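Local coordinates for protein probable transcriptional regulator (Pseudomonas aeruginosa, PDB 2ESN) that probably binds DNA through a winged helix-turn-helix domain and regulates transcription in response to a small effector, as LysR-type regulators do, at residues A114-A127 / A295-S307. Numbering follows the deposited sequence.
Sequences ALLPPLMNRLQHSA and AWMIGQLKGLDIS
With CG anti to the backbone N (chi1 177°) and a bend at chi3 (-65°), R122 swings its guanidinium across to Q300, whose own chain folds back at chi2. NH1 of R122 gives Q300 OE1 a nearly straight bond of 2.8 Å, the oxygen lying in the guanidinium plane although the donor stands above the amide's carbonyl plane; a weak second bond reaches Q300 O. Arginine suits this partly exposed margin because its flat head also lays one face over L304 CD1, 3.7 Å from R122 NH2, while a water links NH2 to the backbone N of D305. In the LysR-type effector-binding domain, a periplasmic-binding-protein-like fold, helix 109-126 and the C-terminal helix 293-303 cross here, packed on strands 131-136, 153-157 and 278-285. Branched leucines fill the interior of this crossing: L115 CD2 touches L304 CD2 at 3.7 Å and also meets L301, with L155 and W173 beyond. Toward the other end, L123 CD2 meets CH2 of W296 at 3.6 Å, and the indole also meets the F94 ring, planes about 60° apart. P118, lacking an N-H, offers a compact apolar ring to L304 and I306, its CB 3.2 Å from D305 O.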
loop_
_atom_site.group_PDB
_atom_site.type_symbol
_atom_site.label_atom_id
_atom_site.label_comp_id
_atom_site.label_asym_id
_atom_site.label_seq_id
_atom_site.Cartn_x
_atom_site.Cartn_y
_atom_site.Cartn_z
ATOM N N ALA C 114 -7.285 -14.659 -26.619
ATOM C CA ALA C 114 -7.391 -14.107 -27.985
ATOM C C ALA C 114 -5.989 -13.766 -28.592
ATOM O O ALA C 114 -5.712 -14.039 -29.772
ATOM C CB ALA C 114 -8.390 -12.912 -28.062
ATOM N N LEU C 115 -5.123 -13.222 -27.755
ATOM C CA LEU C 115 -3.798 -12.769 -28.131
ATOM C C LEU C 115 -2.717 -13.845 -28.106
ATOM O O LEU C 115 -1.979 -13.967 -29.038
ATOM C CB LEU C 115 -3.362 -11.675 -27.215
ATOM C CG LEU C 115 -2.272 -10.618 -27.616
ATOM C CD1 LEU C 115 -1.232 -10.379 -26.556
ATOM C CD2 LEU C 115 -1.786 -10.485 -29.075
ATOM N N LEU C 116 -2.594 -14.602 -27.037
ATOM C CA LEU C 116 -1.389 -15.435 -26.887
ATOM C C LEU C 116 -1.175 -16.531 -27.938
ATOM O O LEU C 116 -0.017 -16.739 -28.341
ATOM C CB LEU C 116 -1.308 -16.041 -25.478
ATOM C CG LEU C 116 -0.986 -15.067 -24.319
ATOM C CD1 LEU C 116 -0.677 -15.844 -22.990
ATOM C CD2 LEU C 116 0.159 -14.211 -24.652
ATOM N N PRO C 117 -2.238 -17.296 -28.323
ATOM C CA PRO C 117 -2.014 -18.361 -29.325
ATOM C C PRO C 117 -1.369 -17.880 -30.621
ATOM O O PRO C 117 -0.334 -18.441 -30.993
ATOM C CB PRO C 117 -3.442 -18.954 -29.529
ATOM C CG PRO C 117 -4.047 -18.795 -27.983
ATOM C CD PRO C 117 -3.626 -17.356 -27.767
ATOM N N PRO C 118 -1.952 -16.867 -31.297
ATOM C CA PRO C 118 -1.284 -16.436 -32.517
ATOM C C PRO C 118 0.010 -15.631 -32.294
ATOM O O PRO C 118 0.920 -15.690 -33.133
ATOM C CB PRO C 118 -2.346 -15.589 -33.241
ATOM C CG PRO C 118 -3.234 -15.008 -32.148
ATOM C CD PRO C 118 -3.213 -16.114 -31.041
ATOM N N LEU C 119 0.081 -14.881 -31.203
ATOM C CA LEU C 119 1.269 -14.070 -30.924
ATOM C C LEU C 119 2.441 -15.001 -30.672
ATOM O O LEU C 119 3.475 -14.839 -31.280
ATOM C CB LEU C 119 1.076 -13.224 -29.662
ATOM C CG LEU C 119 1.828 -11.885 -29.494
ATOM C CD1 LEU C 119 2.261 -11.543 -28.015
ATOM C CD2 LEU C 119 2.795 -11.306 -30.580
ATOM N N MET C 120 2.270 -15.964 -29.782
ATOM C CA MET C 120 3.342 -16.867 -29.463
ATOM C C MET C 120 3.629 -17.921 -30.544
ATOM O O MET C 120 4.721 -18.460 -30.624
ATOM C CB MET C 120 3.162 -17.450 -28.088
ATOM C CG MET C 120 3.061 -16.332 -26.931
ATOM S SD MET C 120 4.358 -15.132 -26.830
ATOM C CE MET C 120 5.683 -16.117 -26.457
ATOM N N ASN C 121 2.643 -18.199 -31.388
ATOM C CA ASN C 121 2.865 -19.029 -32.546
ATOM C C ASN C 121 3.995 -18.418 -33.408
ATOM O O ASN C 121 4.800 -19.158 -33.944
ATOM C CB ASN C 121 1.582 -19.117 -33.405
ATOM C CG ASN C 121 1.814 -19.989 -34.620
ATOM O OD1 ASN C 121 2.022 -21.222 -34.499
ATOM N ND2 ASN C 121 2.036 -19.357 -35.709
ATOM N N ARG C 122 3.961 -17.092 -33.595
ATOM C CA ARG C 122 4.970 -16.374 -34.318
ATOM C C ARG C 122 6.257 -16.216 -33.454
ATOM O O ARG C 122 7.360 -16.608 -33.864
ATOM C CB ARG C 122 4.427 -14.987 -34.726
ATOM C CG ARG C 122 5.479 -14.128 -35.442
ATOM C CD ARG C 122 5.075 -12.642 -35.471
ATOM N NE ARG C 122 3.871 -12.442 -36.281
ATOM C CZ ARG C 122 3.304 -11.251 -36.468
ATOM N NH1 ARG C 122 3.819 -10.172 -35.869
ATOM N NH2 ARG C 122 2.209 -11.148 -37.221
ATOM N N LEU C 123 6.117 -15.610 -32.267
ATOM C CA LEU C 123 7.293 -15.251 -31.425
ATOM C C LEU C 123 8.189 -16.380 -31.012
ATOM O O LEU C 123 9.445 -16.195 -30.877
ATOM C CB LEU C 123 6.891 -14.371 -30.224
ATOM C CG LEU C 123 6.237 -13.007 -30.553
ATOM C CD1 LEU C 123 6.205 -12.087 -29.286
ATOM C CD2 LEU C 123 6.890 -12.249 -31.702
ATOM N N GLN C 124 7.620 -17.570 -30.816
ATOM C CA GLN C 124 8.464 -18.747 -30.566
ATOM C C GLN C 124 9.573 -18.942 -31.657
ATOM O O GLN C 124 10.604 -19.501 -31.382
ATOM C CB GLN C 124 7.642 -20.056 -30.414
ATOM C CG GLN C 124 7.058 -20.496 -31.732
ATOM C CD GLN C 124 6.151 -21.678 -31.656
ATOM O OE1 GLN C 124 6.264 -22.544 -30.803
ATOM N NE2 GLN C 124 5.166 -21.676 -32.548
ATOM N N HIS C 125 9.331 -18.473 -32.869
ATOM C CA HIS C 125 10.274 -18.615 -33.989
ATOM C C HIS C 125 11.051 -17.338 -34.133
ATOM O O HIS C 125 12.248 -17.380 -34.230
ATOM C CB HIS C 125 9.532 -18.913 -35.336
ATOM C CG HIS C 125 8.808 -20.234 -35.350
ATOM N ND1 HIS C 125 9.461 -21.435 -35.176
ATOM C CD2 HIS C 125 7.483 -20.528 -35.387
ATOM C CE1 HIS C 125 8.575 -22.426 -35.185
ATOM N NE2 HIS C 125 7.369 -21.895 -35.312
ATOM N N SER C 126 10.348 -16.208 -34.217
ATOM C CA SER C 126 10.987 -14.944 -34.551
ATOM C C SER C 126 11.763 -14.255 -33.389
ATOM O O SER C 126 12.592 -13.374 -33.640
ATOM C CB SER C 126 9.960 -13.962 -35.125
ATOM O OG SER C 126 9.079 -13.477 -34.114
ATOM N N ALA C 127 11.454 -14.616 -32.145
ATOM C CA ALA C 127 12.013 -13.960 -30.978
ATOM C C ALA C 127 12.079 -14.997 -29.922
ATOM O O ALA C 127 11.388 -14.916 -28.915
ATOM C CB ALA C 127 11.165 -12.768 -30.564
ATOM N N ALA C 295 7.993 -0.255 -28.898
ATOM C CA ALA C 295 7.679 0.038 -30.305
ATOM C C ALA C 295 7.611 -1.269 -31.133
ATOM O O ALA C 295 6.751 -1.429 -31.952
ATOM C CB ALA C 295 8.752 1.035 -30.916
ATOM N N TRP C 296 8.524 -2.205 -30.892
ATOM C CA TRP C 296 8.480 -3.490 -31.625
ATOM C C TRP C 296 7.170 -4.268 -31.320
ATOM O O TRP C 296 6.440 -4.724 -32.252
ATOM C CB TRP C 296 9.706 -4.281 -31.273
ATOM C CG TRP C 296 9.724 -5.683 -31.805
ATOM C CD1 TRP C 296 10.089 -6.076 -33.051
ATOM C CD2 TRP C 296 9.396 -6.880 -31.080
ATOM N NE1 TRP C 296 10.012 -7.437 -33.149
ATOM C CE2 TRP C 296 9.548 -7.956 -31.972
ATOM C CE3 TRP C 296 8.934 -7.135 -29.772
ATOM C CZ2 TRP C 296 9.317 -9.282 -31.604
ATOM C CZ3 TRP C 296 8.692 -8.492 -29.393
ATOM C CH2 TRP C 296 8.885 -9.537 -30.324
ATOM N N MET C 297 6.858 -4.386 -30.020
ATOM C CA MET C 297 5.710 -5.166 -29.606
ATOM C C MET C 297 4.457 -4.521 -30.148
ATOM O O MET C 297 3.522 -5.213 -30.613
ATOM C CB MET C 297 5.657 -5.364 -28.096
ATOM C CG MET C 297 4.423 -6.236 -27.656
ATOM S SD MET C 297 4.387 -7.916 -28.290
ATOM C CE MET C 297 5.516 -8.586 -27.270
ATOM N N ILE C 298 4.414 -3.186 -30.132
ATOM C CA ILE C 298 3.291 -2.495 -30.752
ATOM C C ILE C 298 3.156 -2.883 -32.239
ATOM O O ILE C 298 2.081 -3.225 -32.704
ATOM C CB ILE C 298 3.393 -0.983 -30.617
ATOM C CG1 ILE C 298 3.058 -0.542 -29.191
ATOM C CG2 ILE C 298 2.385 -0.315 -31.513
ATOM C CD1 ILE C 298 3.559 0.880 -28.871
ATOM N N GLY C 299 4.258 -2.845 -32.989
ATOM C CA GLY C 299 4.213 -3.285 -34.391
ATOM C C GLY C 299 3.893 -4.774 -34.594
ATOM O O GLY C 299 3.308 -5.151 -35.617
ATOM N N GLN C 300 4.292 -5.620 -33.633
ATOM C CA GLN C 300 3.986 -7.044 -33.715
ATOM C C GLN C 300 2.486 -7.295 -33.831
ATOM O O GLN C 300 2.063 -8.013 -34.743
ATOM C CB GLN C 300 4.597 -7.858 -32.560
ATOM C CG GLN C 300 6.064 -8.103 -32.716
ATOM C CD GLN C 300 6.440 -8.762 -34.068
ATOM O OE1 GLN C 300 6.149 -9.935 -34.292
ATOM N NE2 GLN C 300 7.105 -7.999 -34.958
ATOM N N LEU C 301 1.683 -6.690 -32.945
ATOM C CA LEU C 301 0.221 -6.884 -32.981
ATOM C C LEU C 301 -0.446 -6.288 -34.231
ATOM O O LEU C 301 -1.576 -6.662 -34.576
ATOM C CB LEU C 301 -0.429 -6.331 -31.736
ATOM C CG LEU C 301 -0.461 -7.264 -30.528
ATOM C CD1 LEU C 301 0.928 -7.679 -30.146
ATOM C CD2 LEU C 301 -1.209 -6.645 -29.314
ATOM N N LYS C 302 0.282 -5.414 -34.928
ATOM C CA LYS C 302 -0.308 -4.620 -35.988
ATOM C C LYS C 302 -0.871 -5.497 -37.054
ATOM O O LYS C 302 -2.090 -5.499 -37.242
ATOM C CB LYS C 302 0.625 -3.492 -36.512
ATOM C CG LYS C 302 0.213 -2.125 -35.868
ATOM C CD LYS C 302 1.324 -1.051 -35.722
ATOM C CE LYS C 302 0.737 0.143 -34.919
ATOM N NZ LYS C 302 1.715 1.106 -34.207
ATOM N N GLY C 303 -0.032 -6.299 -37.706
ATOM C CA GLY C 303 -0.585 -7.192 -38.720
ATOM C C GLY C 303 -1.044 -8.556 -38.201
ATOM O O GLY C 303 -1.553 -9.363 -38.989
ATOM N N LEU C 304 -0.874 -8.815 -36.893
ATOM C CA LEU C 304 -1.219 -10.131 -36.305
ATOM C C LEU C 304 -2.598 -10.761 -36.689
ATOM O O LEU C 304 -3.626 -10.144 -36.478
ATOM C CB LEU C 304 -1.052 -10.089 -34.774
ATOM C CG LEU C 304 -1.101 -11.459 -34.089
ATOM C CD1 LEU C 304 0.074 -12.434 -34.460
ATOM C CD2 LEU C 304 -1.198 -11.263 -32.609
ATOM N N ASP C 305 -2.611 -11.995 -37.220
ATOM C CA ASP C 305 -3.884 -12.725 -37.547
ATOM C C ASP C 305 -4.418 -13.481 -36.318
ATOM O O ASP C 305 -3.799 -14.453 -35.824
ATOM C CB ASP C 305 -3.746 -13.675 -38.769
ATOM C CG ASP C 305 -4.987 -14.671 -38.949
ATOM O OD1 ASP C 305 -6.197 -14.318 -38.722
ATOM O OD2 ASP C 305 -4.731 -15.839 -39.378
ATOM N N ILE C 306 -5.574 -13.021 -35.843
ATOM C CA ILE C 306 -6.147 -13.479 -34.593
ATOM C C ILE C 306 -7.055 -14.648 -34.902
ATOM O O ILE C 306 -7.109 -15.622 -34.151
ATOM C CB ILE C 306 -6.944 -12.318 -33.872
ATOM C CG1 ILE C 306 -6.078 -11.067 -33.756
ATOM C CG2 ILE C 306 -7.492 -12.747 -32.458
ATOM C CD1 ILE C 306 -4.761 -11.294 -32.949
ATOM N N SER C 307 -7.726 -14.568 -36.047
ATOM C CA SER C 307 -8.928 -15.401 -36.321
ATOM C C SER C 307 -8.610 -16.911 -36.456
ATOM O O SER C 307 -9.401 -17.763 -36.010
ATOM C CB SER C 307 -9.703 -14.848 -37.547
ATOM O OG SER C 307 -9.797 -13.410 -37.485
HETATM O O HOH W 1 -6.862 -16.056 -31.087
HETATM O O HOH W 2 3.066 -8.222 -37.863
HETATM O O HOH W 3 0.123 -13.284 -38.397
HETATM O O HOH W 4 8.473 -11.276 -34.969
#